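Local coordinates for protein echicetin A-chain (Echis carinatus, PDB 1OZ7) that forms, with its beta subunit, echicetin, which binds platelet GPIbalpha and inhibits aggregation, but promotes it when IgM kappa is bound as well, at residues G85-R89 against S90-A94. Sequence-based numbering, arbitrary orientation.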
loop_
_atom_site.group_PDB
_atom_site.type_symbol
_atom_site.label_atom_id
_atom_site.label_comp_id
_atom_site.label_asym_id
_atom_site.label_seq_id
_atom_site.Cartn_x
_atom_site.Cartn_y
_atom_site.Cartn_z
ATOM N N GLY A 85 14.426 -5.280 -12.319
ATOM C CA GLY A 85 13.692 -4.683 -13.428
ATOM C C GLY A 85 12.451 -3.855 -13.119
ATOM O O GLY A 85 12.130 -3.585 -11.964
ATOM N N SER A 86 11.742 -3.456 -14.172
ATOM C CA SER A 86 10.542 -2.643 -14.039
ATOM C C SER A 86 9.249 -3.443 -13.918
ATOM O O SER A 86 9.084 -4.513 -14.522
ATOM C CB SER A 86 10.438 -1.668 -15.213
ATOM O OG SER A 86 11.447 -0.671 -15.134
ATOM N N PHE A 87 8.325 -2.894 -13.136
ATOM C CA PHE A 87 7.045 -3.532 -12.877
ATOM C C PHE A 87 5.966 -3.220 -13.906
ATOM O O PHE A 87 5.131 -2.344 -13.684
ATOM C CB PHE A 87 6.563 -3.134 -11.482
ATOM C CG PHE A 87 5.260 -3.764 -11.089
ATOM C CD1 PHE A 87 5.055 -5.129 -11.251
ATOM C CD2 PHE A 87 4.243 -2.994 -10.539
ATOM C CE1 PHE A 87 3.855 -5.716 -10.870
ATOM C CE2 PHE A 87 3.040 -3.570 -10.154
ATOM C CZ PHE A 87 2.844 -4.933 -10.319
ATOM N N PHE A 88 5.985 -3.944 -15.025
ATOM C CA PHE A 88 4.998 -3.760 -16.087
ATOM C C PHE A 88 4.020 -4.908 -16.091
ATOM O O PHE A 88 2.847 -4.737 -15.759
ATOM C CB PHE A 88 5.674 -3.685 -17.450
ATOM C CG PHE A 88 6.677 -2.594 -17.550
ATOM C CD1 PHE A 88 6.370 -1.313 -17.091
ATOM C CD2 PHE A 88 7.930 -2.834 -18.096
ATOM C CE1 PHE A 88 7.298 -0.285 -17.172
ATOM C CE2 PHE A 88 8.864 -1.815 -18.183
ATOM C CZ PHE A 88 8.547 -0.535 -17.720
ATOM N N ARG A 89 4.491 -6.080 -16.495
ATOM C CA ARG A 89 3.617 -7.232 -16.491
ATOM C C ARG A 89 3.230 -7.421 -15.031
ATOM O O ARG A 89 4.089 -7.621 -14.166
ATOM C CB ARG A 89 4.344 -8.468 -17.007
ATOM C CG ARG A 89 3.421 -9.480 -17.660
ATOM C CD ARG A 89 2.695 -10.375 -16.666
ATOM N NE ARG A 89 1.822 -11.317 -17.367
ATOM C CZ ARG A 89 1.353 -12.444 -16.838
ATOM N NH1 ARG A 89 1.673 -12.781 -15.598
ATOM N NH2 ARG A 89 0.562 -13.237 -17.547
ATOM N N SER A 90 1.935 -7.322 -14.758
ATOM C CA SER A 90 1.429 -7.477 -13.404
ATOM C C SER A 90 0.208 -8.378 -13.469
ATOM O O SER A 90 -0.488 -8.402 -14.482
ATOM C CB SER A 90 1.049 -6.115 -12.829
ATOM O OG SER A 90 0.610 -6.245 -11.488
ATOM N N TYR A 91 -0.059 -9.121 -12.402
ATOM C CA TYR A 91 -1.206 -10.011 -12.422
ATOM C C TYR A 91 -1.893 -10.204 -11.076
ATOM O O TYR A 91 -1.710 -11.224 -10.406
ATOM C CB TYR A 91 -0.799 -11.363 -13.001
ATOM C CG TYR A 91 -1.962 -12.311 -13.170
ATOM C CD1 TYR A 91 -3.186 -11.855 -13.650
ATOM C CD2 TYR A 91 -1.838 -13.661 -12.858
ATOM C CE1 TYR A 91 -4.265 -12.719 -13.814
ATOM C CE2 TYR A 91 -2.907 -14.531 -13.020
ATOM C CZ TYR A 91 -4.121 -14.056 -13.496
ATOM O OH TYR A 91 -5.193 -14.913 -13.645
ATOM N N GLU A 92 -2.705 -9.222 -10.703
ATOM C CA GLU A 92 -3.439 -9.257 -9.448
ATOM C C GLU A 92 -4.922 -9.102 -9.719
ATOM O O GLU A 92 -5.318 -8.688 -10.805
ATOM C CB GLU A 92 -2.990 -8.116 -8.546
ATOM C CG GLU A 92 -1.503 -8.030 -8.372
ATOM C CD GLU A 92 -1.078 -6.677 -7.882
ATOM O OE1 GLU A 92 -1.440 -6.317 -6.740
ATOM O OE2 GLU A 92 -0.391 -5.969 -8.645
ATOM N N ILE A 93 -5.734 -9.442 -8.725
ATOM C CA ILE A 93 -7.177 -9.316 -8.846
ATOM C C ILE A 93 -7.520 -7.907 -8.389
ATOM O O ILE A 93 -8.249 -7.711 -7.415
ATOM C CB ILE A 93 -7.920 -10.332 -7.951
ATOM C CG1 ILE A 93 -7.538 -11.758 -8.351
ATOM C CG2 ILE A 93 -9.425 -10.147 -8.089
ATOM C CD1 ILE A 93 -8.218 -12.825 -7.523
ATOM N N ALA A 94 -6.967 -6.924 -9.088
ATOM C CA ALA A 94 -7.222 -5.535 -8.757
ATOM C C ALA A 94 -8.675 -5.220 -9.082
ATOM O O ALA A 94 -8.986 -4.706 -10.156
ATOM C CB ALA A 94 -6.292 -4.627 -9.544
#
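Phe87 and Ser90 meet three residues apart on the long loop between strands 64-71 and 100-104 of this C-type lectin-like chain, the loop that snaclec subunits exchange with their partners. About 27 Å separates the centre of the contact from the centre of the chain, and much of the packing comes from the other subunit. The backbone has no regular helix or strand here; Phe87 instead lies at the centre of an inverse gamma turn, marked by a weak bond from Phe88 N to Ser86 O (3.2 Å). CG of Phe87 stands anti to the backbone N (chi1 -179°), which carries the ring forward along the chain to Ser90. There CE1 approaches Ser90 CB at 3.4 Å, an oblique meeting with the far end of the ring; the still shorter approach of Ser90 OG to this ring is doubtful. An aromatic side chain of the other subunit meets the same ring steeply, the planes about 75° apart.

Arg89 bends at chi2 and runs forward beside the backbone, CD lying 3.7 Å from Ser90 N. Its guanidinium ends alongside Tyr91, NH1 coming 3.9 Å from Tyr91 CB. The two side chains point the same way, but guanidinium and ring are turned 50° apart and do not stack. Beyond them, Tyr91 OH makes a weak hydrogen bond to the backbone of the other subunit.

A second inverse gamma turn, centred on Ile93, bends the chain again. At its first residue, Glu92, the carboxylate divides its contacts: OE1 makes a long, weak ion pair with a basic side chain of the other subunit, while OE2 lies in the plane of the Phe87 ring, at its edge, 3.8 Å from CZ.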